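Reducing end xylose-releasing exo-oligoxylanase (Paenibacillus barengoltzii G22, PDB 5YXT) probably hydrolyses xylo-oligosaccharides from their reducing end, releasing xylose, as a glycoside hydrolase of family 8. Local coordinates at residues G103-Y108 and N122-D127; F132-L137 and E203-W208. All blocks are in the same frame, centred on the assembly; numbering follows the deposited sequence.

Contact 1: G103-Y108 and N122-D127; sequences GDNAGY and NGPAPD
Asn-105 and Tyr-108 reach the 122-127 segment through the same first torsion: each has its CG anti to the carbonyl carbon, with chi1 -71° in Asn-105 and -66° in Tyr-108. Both stand on one pair of overlapping beta turns, type I from Gly-103 to Ala-106 and type II from Asn-105 to Tyr-108, in the loop that follows helix 84-98. The second turn is closed by Tyr-108 N on Asn-105 O.

From this platform the amide of Asn-105 gives a hydrogen bond, ND2 to Asn-122 O at 3.1 Å. The bond is fairly straight (159°), lies near the amide plane and meets the carbonyl on a lone pair. A water adds a second, looser link: it donates to Asn-122 O and accepts a weak bond from Asn-105 N. An alanine in place of Asn-105 would probably leave the water as the remaining polar link from Asn-122 O to the turn, and open a gap beside the proline ring.

Pro-124 shows how one ring serves two neighbours on the approach to helix 126-143. Its CD lies 3.7 Å from Asn-105 CG, the two side chains crossing at about a right angle. The phenol OH of Tyr-108 is hydrogen-bonded to Tyr-173 O, while at the other end of the side chain Tyr-108 CB packs 3.6 Å from Pro-124 CB and Tyr-108 CD2 meets Pro-124 CG, also at 3.6 Å.

Contact 2: F132-L137 and E203-W208; sequences FALALL and ELFALW
Leu-134 and Phe-205 meet obliquely where the 132-137 part of helix 126-143 passes the 203-208 end of helix 199-208, their segment axes 11.0 Å apart and inclined by 57°. At that separation the backbones stay well apart, and branched and aromatic side chains span the interval. Leu-134 has its CG anti to the backbone N (chi1 -164°), which carries its end closer to the opposite helix than the departure of CB would suggest. There CD1 touches three residues: Leu-204 CD1 at 3.8 Å, Phe-205 CE1 at 3.9 Å and, more distantly, Trp-208 CZ3 at 4.3 Å, the last at the edge of the indole and near its plane.

Phe-205 lays the CD1-CE1-CZ side of its ring along the first helix, its CE1 and CZ close to Leu-134 N. Its CZ lies 3.9 Å from Ala-133 CB, a side chain short enough to let the ring come close to the first helix, and its CD1 is 4.1 Å from Leu-137 CD1. The two methyls of Leu-137 divide their work. CD1 touches both the phenyl and the indole, the latter at its edge, whereas CD2 rests 4.0 Å from Trp-208 CB.

Neighbouring helices add to the packing: Leu-160 of helix 152-165 touches both Ala-133 and Phe-205, and Trp-275 of helix 263-276 touches both Leu-134 and Leu-204. Edge-to-face stacks of Phe-205 with Trp-217 and Trp-208 with His-141 continue the aromatic packing. Such apolar contact is characteristic of packing between helices of the (alpha/alpha)6 barrel, the fold of glycoside hydrolase family 8.

Both contacts involve the region of helix 126-143: contact 1 holds the segment leading into it, contact 2 a later part of the helix itself. Their centres are about 19 Å apart and their nearest atoms about 5 Å, without touching. Contact 1 is the more peripheral, its centre about 18 Å from the centre of the chain, and only partly buried; it joins two loop regions. Contact 2, its centre about 13 Å from that of the chain, is buried and apolar, joining two helices distant in sequence and burying 290 Å² against 171 Å². Together they illustrate a familiar principle: a directional hydrogen bond and a water supplement proline packing between the loops, whereas the helices meet through hydrocarbon alone.

Contact 1: G103-Y108 and N122-D127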
loop_
_atom_site.group_PDB
_atom_site.type_symbol
_atom_site.label_atom_id
_atom_site.label_comp_id
_atom_site.label_asym_id
_atom_site.label_seq_id
_atom_site.Cartn_x
_atom_site.Cartn_y
_atom_site.Cartn_z
ATOM N N GLY C 103 50.589 -16.005 -17.685
ATOM C CA GLY C 103 49.498 -15.992 -18.631
ATOM C C GLY C 103 48.944 -14.594 -18.813
ATOM O O GLY C 103 49.420 -13.613 -18.237
ATOM N N ASP C 104 47.896 -14.510 -19.640
ATOM C CA ASP C 104 47.317 -13.209 -19.969
ATOM C C ASP C 104 46.679 -12.541 -18.756
ATOM O O ASP C 104 46.584 -11.307 -18.705
ATOM C CB ASP C 104 46.283 -13.363 -21.082
ATOM N N ASN C 105 46.249 -13.326 -17.769
ATOM C CA ASN C 105 45.547 -12.793 -16.606
ATOM C C ASN C 105 46.416 -12.759 -15.354
ATOM O O ASN C 105 45.890 -12.779 -14.239
ATOM C CB ASN C 105 44.279 -13.598 -16.348
ATOM C CG ASN C 105 43.223 -13.342 -17.388
ATOM O OD1 ASN C 105 42.878 -12.196 -17.658
ATOM N ND2 ASN C 105 42.694 -14.409 -17.977
ATOM N N ALA C 106 47.736 -12.692 -15.519
ATOM C CA ALA C 106 48.631 -12.588 -14.374
ATOM C C ALA C 106 48.340 -11.319 -13.577
ATOM O O ALA C 106 48.121 -10.244 -14.138
ATOM C CB ALA C 106 50.086 -12.602 -14.841
ATOM N N GLY C 107 48.341 -11.447 -12.258
ATOM C CA GLY C 107 47.921 -10.387 -11.380
ATOM C C GLY C 107 46.472 -10.490 -10.959
ATOM O O GLY C 107 46.076 -9.849 -9.982
ATOM N N TYR C 108 45.676 -11.272 -11.676
ATOM C CA TYR C 108 44.318 -11.580 -11.266
ATOM C C TYR C 108 44.279 -12.919 -10.526
ATOM O O TYR C 108 45.274 -13.642 -10.448
ATOM C CB TYR C 108 43.394 -11.622 -12.470
ATOM C CG TYR C 108 43.190 -10.308 -13.186
ATOM C CD1 TYR C 108 43.002 -9.117 -12.490
ATOM C CD2 TYR C 108 43.140 -10.269 -14.567
ATOM C CE1 TYR C 108 42.785 -7.913 -13.172
ATOM C CE2 TYR C 108 42.925 -9.093 -15.246
ATOM C CZ TYR C 108 42.743 -7.918 -14.554
ATOM O OH TYR C 108 42.531 -6.762 -15.286
ATOM N N ASN C 122 41.755 -20.377 -15.734
ATOM C CA ASN C 122 42.863 -19.432 -15.795
ATOM C C ASN C 122 42.378 -18.013 -16.080
ATOM O O ASN C 122 43.132 -17.197 -16.619
ATOM C CB ASN C 122 43.915 -19.874 -16.819
ATOM C CG ASN C 122 43.421 -19.796 -18.249
ATOM O OD1 ASN C 122 42.217 -19.773 -18.506
ATOM N ND2 ASN C 122 44.359 -19.777 -19.192
ATOM N N GLY C 123 41.138 -17.705 -15.708
ATOM C CA GLY C 123 40.604 -16.367 -15.809
ATOM C C GLY C 123 39.910 -15.949 -14.525
ATOM O O GLY C 123 39.524 -16.784 -13.701
ATOM N N PRO C 124 39.736 -14.645 -14.338
ATOM C CA PRO C 124 39.190 -14.143 -13.070
ATOM C C PRO C 124 37.708 -13.832 -13.143
ATOM O O PRO C 124 37.097 -13.903 -14.213
ATOM C CB PRO C 124 40.001 -12.869 -12.841
ATOM C CG PRO C 124 40.199 -12.337 -14.254
ATOM C CD PRO C 124 40.205 -13.544 -15.198
ATOM N N ALA C 125 37.131 -13.479 -12.006
ATOM C CA ALA C 125 35.780 -12.932 -11.956
ATOM C C ALA C 125 35.870 -11.564 -11.300
ATOM O O ALA C 125 36.259 -11.472 -10.122
ATOM C CB ALA C 125 34.835 -13.848 -11.186
ATOM N N PRO C 126 35.555 -10.485 -12.018
ATOM C CA PRO C 126 35.782 -9.145 -11.464
ATOM C C PRO C 126 35.015 -8.867 -10.190
ATOM O O PRO C 126 35.457 -8.027 -9.405
ATOM C CB PRO C 126 35.333 -8.219 -12.603
ATOM C CG PRO C 126 35.576 -9.027 -13.831
ATOM C CD PRO C 126 35.247 -10.441 -13.455
ATOM N N ASP C 127 33.884 -9.534 -9.951
ATOM C CA ASP C 127 33.163 -9.262 -8.711
ATOM C C ASP C 127 33.940 -9.763 -7.501
ATOM O O ASP C 127 33.882 -9.147 -6.431
ATOM C CB ASP C 127 31.758 -9.863 -8.749
ATOM C CG ASP C 127 31.745 -11.327 -9.150
ATOM O OD1 ASP C 127 32.649 -11.794 -9.869
ATOM O OD2 ASP C 127 30.790 -12.011 -8.751
HETATM O O HOH W 1 44.891 -15.775 -18.964
#

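Contact 2: F132-L137 and E203-W208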
loop_
_atom_site.group_PDB
_atom_site.type_symbol
_atom_site.label_atom_id
_atom_site.label_comp_id
_atom_site.label_asym_id
_atom_site.label_seq_id
_atom_site.Cartn_x
_atom_site.Cartn_y
_atom_site.Cartn_z
ATOM N N PHE C 132 37.546 -8.474 -2.874
ATOM C CA PHE C 132 38.865 -8.672 -2.266
ATOM C C PHE C 132 39.463 -7.325 -1.885
ATOM O O PHE C 132 39.969 -7.136 -0.773
ATOM C CB PHE C 132 39.812 -9.386 -3.245
ATOM C CG PHE C 132 39.641 -10.891 -3.321
ATOM C CD1 PHE C 132 39.456 -11.656 -2.181
ATOM C CD2 PHE C 132 39.710 -11.539 -4.549
ATOM C CE1 PHE C 132 39.318 -13.035 -2.268
ATOM C CE2 PHE C 132 39.570 -12.924 -4.642
ATOM C CZ PHE C 132 39.373 -13.669 -3.507
ATOM N N ALA C 133 39.399 -6.370 -2.817
ATOM C CA ALA C 133 40.051 -5.081 -2.628
ATOM C C ALA C 133 39.436 -4.323 -1.462
ATOM O O ALA C 133 40.156 -3.835 -0.589
ATOM C CB ALA C 133 39.966 -4.260 -3.918
ATOM N N LEU C 134 38.101 -4.229 -1.414
ATOM C CA LEU C 134 37.483 -3.479 -0.316
ATOM C C LEU C 134 37.643 -4.201 1.021
ATOM O O LEU C 134 37.870 -3.553 2.053
ATOM C CB LEU C 134 36.003 -3.195 -0.600
ATOM C CG LEU C 134 35.409 -2.107 0.305
ATOM C CD1 LEU C 134 36.197 -0.786 0.189
ATOM C CD2 LEU C 134 33.899 -1.848 0.088
ATOM N N ALA C 135 37.490 -5.531 1.035
ATOM C CA ALA C 135 37.700 -6.278 2.274
ATOM C C ALA C 135 39.108 -6.069 2.818
ATOM O O ALA C 135 39.285 -5.853 4.019
ATOM C CB ALA C 135 37.433 -7.770 2.049
ATOM N N LEU C 136 40.114 -6.118 1.941
ATOM C CA LEU C 136 41.502 -5.910 2.350
ATOM C C LEU C 136 41.730 -4.497 2.880
ATOM O O LEU C 136 42.465 -4.304 3.858
ATOM C CB LEU C 136 42.430 -6.194 1.169
ATOM C CG LEU C 136 42.631 -7.677 0.824
ATOM C CD1 LEU C 136 43.157 -7.843 -0.598
ATOM C CD2 LEU C 136 43.546 -8.384 1.860
ATOM N N LEU C 137 41.129 -3.490 2.236
ATOM C CA LEU C 137 41.250 -2.124 2.739
ATOM C C LEU C 137 40.600 -1.991 4.109
ATOM O O LEU C 137 41.168 -1.368 5.018
ATOM C CB LEU C 137 40.627 -1.139 1.745
ATOM C CG LEU C 137 41.465 -0.880 0.486
ATOM C CD1 LEU C 137 40.616 -0.246 -0.599
ATOM C CD2 LEU C 137 42.666 0.007 0.821
ATOM N N GLU C 203 33.338 4.634 -4.718
ATOM C CA GLU C 203 33.491 5.845 -3.917
ATOM C C GLU C 203 34.638 5.702 -2.929
ATOM O O GLU C 203 35.384 6.654 -2.682
ATOM C CB GLU C 203 32.199 6.142 -3.157
ATOM C CG GLU C 203 31.020 6.531 -4.026
ATOM C CD GLU C 203 30.930 8.026 -4.262
ATOM O OE1 GLU C 203 31.845 8.764 -3.833
ATOM O OE2 GLU C 203 29.930 8.464 -4.877
ATOM N N LEU C 204 34.780 4.522 -2.345
ATOM C CA LEU C 204 35.850 4.282 -1.383
ATOM C C LEU C 204 37.186 4.041 -2.075
ATOM O O LEU C 204 38.234 4.460 -1.563
ATOM C CB LEU C 204 35.480 3.099 -0.487
ATOM C CG LEU C 204 34.184 3.285 0.313
ATOM C CD1 LEU C 204 33.885 2.050 1.139
ATOM C CD2 LEU C 204 34.260 4.510 1.213
ATOM N N PHE C 205 37.181 3.374 -3.236
ATOM C CA PHE C 205 38.423 3.269 -3.996
ATOM C C PHE C 205 38.934 4.652 -4.380
ATOM O O PHE C 205 40.145 4.891 -4.384
ATOM C CB PHE C 205 38.233 2.407 -5.247
ATOM C CG PHE C 205 37.839 0.975 -4.951
ATOM C CD1 PHE C 205 38.044 0.425 -3.698
ATOM C CD2 PHE C 205 37.271 0.192 -5.937
ATOM C CE1 PHE C 205 37.664 -0.884 -3.423
ATOM C CE2 PHE C 205 36.901 -1.113 -5.678
ATOM C CZ PHE C 205 37.098 -1.652 -4.416
ATOM N N ALA C 206 38.020 5.577 -4.690
ATOM C CA ALA C 206 38.384 6.954 -5.022
ATOM C C ALA C 206 39.027 7.704 -3.859
ATOM O O ALA C 206 39.554 8.804 -4.069
ATOM C CB ALA C 206 37.151 7.727 -5.494
ATOM N N LEU C 207 38.960 7.163 -2.643
ATOM C CA LEU C 207 39.688 7.708 -1.506
ATOM C C LEU C 207 40.956 6.941 -1.170
ATOM O O LEU C 207 41.883 7.530 -0.614
ATOM C CB LEU C 207 38.804 7.717 -0.255
ATOM C CG LEU C 207 37.377 8.231 -0.364
ATOM C CD1 LEU C 207 36.587 7.659 0.806
ATOM C CD2 LEU C 207 37.339 9.759 -0.373
ATOM N N TRP C 208 41.024 5.636 -1.460
ATOM C CA TRP C 208 42.066 4.789 -0.895
ATOM C C TRP C 208 42.906 4.025 -1.906
ATOM O O TRP C 208 43.868 3.360 -1.497
ATOM C CB TRP C 208 41.463 3.775 0.085
ATOM C CG TRP C 208 40.693 4.401 1.199
ATOM C CD1 TRP C 208 40.947 5.595 1.811
ATOM C CD2 TRP C 208 39.545 3.857 1.845
ATOM N NE1 TRP C 208 40.018 5.832 2.793
ATOM C CE2 TRP C 208 39.148 4.775 2.839
ATOM C CE3 TRP C 208 38.812 2.674 1.685
ATOM C CZ2 TRP C 208 38.051 4.552 3.663
ATOM C CZ3 TRP C 208 37.723 2.454 2.510
ATOM C CH2 TRP C 208 37.355 3.385 3.485
#